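SUMO1 linked HERC2 ZZ domain (Small ubiquitin-related modifier 1,E3 ubiquitin-protein ligase HERC2) (Homo sapiens, PDB 6WW3) is an engineered fusion of the SUMO1 tail and the ZZ domain of the E3 ubiquitin ligase HERC2, a zinc-binding module that binds SUMO1 and histone H3. Local coordinates at residues F26-C31 / K44-R49. Sequence-based numbering, arbitrary orientation.
With ZN (zinc ion), chain D.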
ATOM      1  N   PHE A  26       2.018  -0.318  -0.637  1.00  7.05           N
ATOM      2  CA  PHE A  26       2.465   0.412  -1.823  1.00  6.03           C
ATOM      3  C   PHE A  26       2.088   1.882  -1.675  1.00  7.56           C
ATOM      4  O   PHE A  26       0.917   2.244  -1.824  1.00  7.28           O
ATOM      5  CB  PHE A  26       1.876  -0.189  -3.099  1.00  5.37           C
ATOM      6  CG  PHE A  26       2.372  -1.582  -3.385  1.00  8.36           C
ATOM      7  CD1 PHE A  26       3.450  -1.783  -4.239  1.00  5.51           C
ATOM      8  CD2 PHE A  26       1.794  -2.683  -2.761  1.00  8.08           C
ATOM      9  CE1 PHE A  26       3.924  -3.063  -4.488  1.00  6.07           C
ATOM     10  CE2 PHE A  26       2.266  -3.964  -3.002  1.00  5.80           C
ATOM     11  CZ  PHE A  26       3.331  -4.148  -3.875  1.00 11.90           C
ATOM     12  N   LYS A  27       3.085   2.730  -1.412  1.00  8.42           N
ATOM     13  CA  LYS A  27       2.865   4.162  -1.228  1.00  9.05           C
ATOM     14  C   LYS A  27       3.136   4.906  -2.532  1.00  5.79           C
ATOM     15  O   LYS A  27       4.200   4.747  -3.134  1.00  9.35           O
ATOM     16  CB  LYS A  27       3.759   4.720  -0.118  1.00  5.93           C
ATOM     17  CG  LYS A  27       3.584   6.247   0.075  1.00 10.89           C
ATOM     18  CD  LYS A  27       4.370   6.768   1.280  1.00 12.62           C
ATOM     19  CE  LYS A  27       4.325   8.295   1.390  1.00 13.83           C
ATOM     20  NZ  LYS A  27       2.941   8.867   1.398  1.00  9.96           N
ATOM     21  N   CYS A  28       2.179   5.710  -2.970  1.00  5.66           N
ATOM     22  CA  CYS A  28       2.396   6.501  -4.176  1.00  7.80           C
ATOM     23  C   CYS A  28       3.441   7.574  -3.922  1.00  7.51           C
ATOM     24  O   CYS A  28       3.376   8.280  -2.913  1.00  8.72           O
ATOM     25  CB  CYS A  28       1.101   7.145  -4.661  1.00  5.66           C
ATOM     26  SG  CYS A  28       1.357   7.985  -6.231  1.00  6.42           S
ATOM     27  N   ARG A  29       4.408   7.699  -4.841  1.00 10.09           N
ATOM     28  CA  ARG A  29       5.448   8.719  -4.719  1.00 10.91           C
ATOM     29  C   ARG A  29       5.006  10.098  -5.183  1.00 11.06           C
ATOM     30  O   ARG A  29       5.722  11.074  -4.933  1.00  9.73           O
ATOM     31  CB  ARG A  29       6.698   8.310  -5.515  1.00 13.36           C
ATOM     32  CG  ARG A  29       7.370   7.035  -4.997  1.00 13.55           C
ATOM     33  CD  ARG A  29       8.560   6.592  -5.852  1.00 21.93           C
ATOM     34  NE  ARG A  29       9.444   5.700  -5.093  1.00 23.32           N
ATOM     35  CZ  ARG A  29       9.719   4.439  -5.418  1.00 23.69           C
ATOM     36  NH1 ARG A  29      10.531   3.719  -4.646  1.00 27.91           N
ATOM     37  NH2 ARG A  29       9.206   3.894  -6.512  1.00 22.31           N
ATOM     38  N   ASN A  30       3.833  10.217  -5.796  1.00 10.45           N
ATOM     39  CA  ASN A  30       3.383  11.469  -6.390  1.00  8.90           C
ATOM     40  C   ASN A  30       2.199  12.074  -5.653  1.00 10.75           C
ATOM     41  O   ASN A  30       2.203  13.271  -5.351  1.00 12.33           O
ATOM     42  CB  ASN A  30       3.036  11.197  -7.848  1.00  8.96           C
ATOM     43  CG  ASN A  30       4.133  10.427  -8.545  1.00 12.37           C
ATOM     44  OD1 ASN A  30       4.209   9.192  -8.436  1.00 11.73           O
ATOM     45  ND2 ASN A  30       4.964  11.139  -9.314  1.00 10.17           N
ATOM     46  N   CYS A  31       1.187  11.270  -5.342  1.00  6.78           N
ATOM     47  CA  CYS A  31       0.130  11.707  -4.440  1.00  9.58           C
ATOM     48  C   CYS A  31       0.719  12.109  -3.083  1.00 11.06           C
ATOM     49  O   CYS A  31       1.818  11.691  -2.698  1.00  8.48           O
ATOM     50  CB  CYS A  31      -0.912  10.597  -4.249  1.00  7.31           C
ATOM     51  SG  CYS A  31      -1.870  10.144  -5.707  1.00  8.35           S
ATOM     52  N   LYS A  44      -6.600  -1.835  -9.061  1.00 13.39           N
ATOM     53  CA  LYS A  44      -7.264  -0.542  -9.118  1.00 13.76           C
ATOM     54  C   LYS A  44      -6.584   0.371 -10.119  1.00 15.87           C
ATOM     55  O   LYS A  44      -5.366   0.331 -10.303  1.00 13.13           O
ATOM     56  CB  LYS A  44      -7.297   0.140  -7.749  1.00 12.45           C
ATOM     57  CG  LYS A  44      -8.579  -0.046  -6.946  1.00 18.80           C
ATOM     58  CD  LYS A  44      -8.877  -1.454  -6.584  1.00 17.37           C
ATOM     59  CE  LYS A  44      -9.907  -1.485  -5.479  1.00 20.75           C
ATOM     60  NZ  LYS A  44     -10.298  -2.890  -5.192  1.00 32.32           N
ATOM     61  N   LYS A  45      -7.390   1.219 -10.751  1.00 15.77           N
ATOM     62  CA  LYS A  45      -6.866   2.214 -11.670  1.00 19.79           C
ATOM     63  C   LYS A  45      -6.292   3.399 -10.894  1.00 19.15           C
ATOM     64  O   LYS A  45      -6.840   3.819  -9.870  1.00 18.40           O
ATOM     65  CB  LYS A  45      -7.974   2.649 -12.631  1.00 21.42           C
ATOM     66  N   HIS A  46      -5.162   3.911 -11.376  1.00 11.28           N
ATOM     67  CA  HIS A  46      -4.474   5.030 -10.755  1.00 12.18           C
ATOM     68  C   HIS A  46      -3.707   5.729 -11.861  1.00 12.21           C
ATOM     69  O   HIS A  46      -3.388   5.109 -12.878  1.00 12.34           O
ATOM     70  CB  HIS A  46      -3.523   4.566  -9.637  1.00  8.94           C
ATOM     71  CG  HIS A  46      -3.124   5.650  -8.682  1.00  7.39           C
ATOM     72  ND1 HIS A  46      -3.910   6.028  -7.617  1.00  6.83           N
ATOM     73  CD2 HIS A  46      -2.021   6.434  -8.629  1.00  8.97           C
ATOM     74  CE1 HIS A  46      -3.310   6.997  -6.951  1.00  8.75           C
ATOM     75  NE2 HIS A  46      -2.167   7.270  -7.550  1.00  6.86           N
ATOM     76  N   ASN A  47      -3.414   7.017 -11.655  1.00 10.11           N
ATOM     77  CA  ASN A  47      -2.659   7.782 -12.637  1.00 10.58           C
ATOM     78  C   ASN A  47      -1.468   6.967 -13.098  1.00 11.70           C
ATOM     79  O   ASN A  47      -0.641   6.553 -12.285  1.00  9.38           O
ATOM     80  CB  ASN A  47      -2.210   9.112 -12.024  1.00 11.92           C
ATOM     81  CG  ASN A  47      -1.457  10.005 -13.009  1.00 10.81           C
ATOM     82  OD1 ASN A  47      -0.542   9.557 -13.698  1.00 11.40           O
ATOM     83  ND2 ASN A  47      -1.812  11.285 -13.041  1.00  9.69           N
ATOM     84  N   THR A  48      -1.424   6.672 -14.375  1.00 11.46           N
ATOM     85  CA  THR A  48      -0.407   5.802 -14.934  1.00 11.36           C
ATOM     86  C   THR A  48       0.986   6.371 -14.906  1.00 11.26           C
ATOM     87  O   THR A  48       1.890   5.680 -15.084  1.00 13.77           O
ATOM     88  CB  THR A  48      -0.774   5.348 -16.363  1.00 13.68           C
ATOM     89  OG1 THR A  48      -0.992   6.469 -17.179  1.00  8.51           O
ATOM     90  CG2 THR A  48      -2.057   4.484 -16.326  1.00 14.97           C
ATOM     91  N   ARG A  49       1.116   7.653 -14.657  1.00 13.31           N
ATOM     92  CA  ARG A  49       2.406   8.262 -14.550  1.00 12.45           C
ATOM     93  C   ARG A  49       2.862   8.338 -13.082  1.00 15.51           C
ATOM     94  O   ARG A  49       3.941   8.690 -12.828  1.00 12.69           O
ATOM     95  CB  ARG A  49       2.495   9.584 -15.269  1.00 12.74           C
ATOM     96  CG  ARG A  49       2.381   9.508 -16.759  1.00 17.90           C
ATOM     97  CD  ARG A  49       3.570   8.833 -17.440  1.00 22.54           C
ATOM     98  NE  ARG A  49       3.074   8.225 -18.641  1.00 28.44           N
ATOM     99  CZ  ARG A  49       3.128   8.811 -19.816  1.00 30.90           C
ATOM    100  NH1 ARG A  49       2.615   8.195 -20.842  1.00 33.78           N
ATOM    101  NH2 ARG A  49       3.689  10.030 -19.960  1.00 28.58           N
TER
HETATM  102 ZN    ZN D2802      -0.714   8.688  -7.005  1.00  9.22          ZN
HETATM  103  O   HOH W   1       6.414   8.787 -10.665  1.00 18.17           O
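C28 and C31 reach across to H46 through a shared zinc ion, which joins segments 26-31 and 44-49; no direct hydrogen bond links them. H46 coordinates the metal through NE2 at 2.1 Å, and the two thiolate sulfurs bind it at 2.3 Å from C28 SG and from C31 SG. The imidazole is held by its NE2 corner: C31 SG lies at the ring edge, 3.4 Å from H46 NE2, whereas C28 SG approaches obliquely, 67° off the ring normal. The cysteines use different torsions to converge on one ion, SG of C28 being anti to its backbone N (chi1 -175°) and SG of C31 anti to its carbonyl carbon (chi1 -66°). The CxxC turn wraps around C28 SG, which accepts nearly straight hydrogen bonds from the backbone N of N30 and of C31; these probably temper its negative charge. Beyond the metal, a water bridges the segments, accepting from N30 ND2 at 3.1 Å and donating to R49 O; N30 OD1 accepts from the backbone N of T51. Just after H46, an Asx turn bends the chain, N47 OD1 accepting from R49 N at 2.7 Å. H50 completes this Cys2His2 site of the HERC2 ZZ finger, which ties the end of strand 25-28, central in its three-stranded antiparallel sheet, to the loop connecting helix 38-43 with strand 52-55.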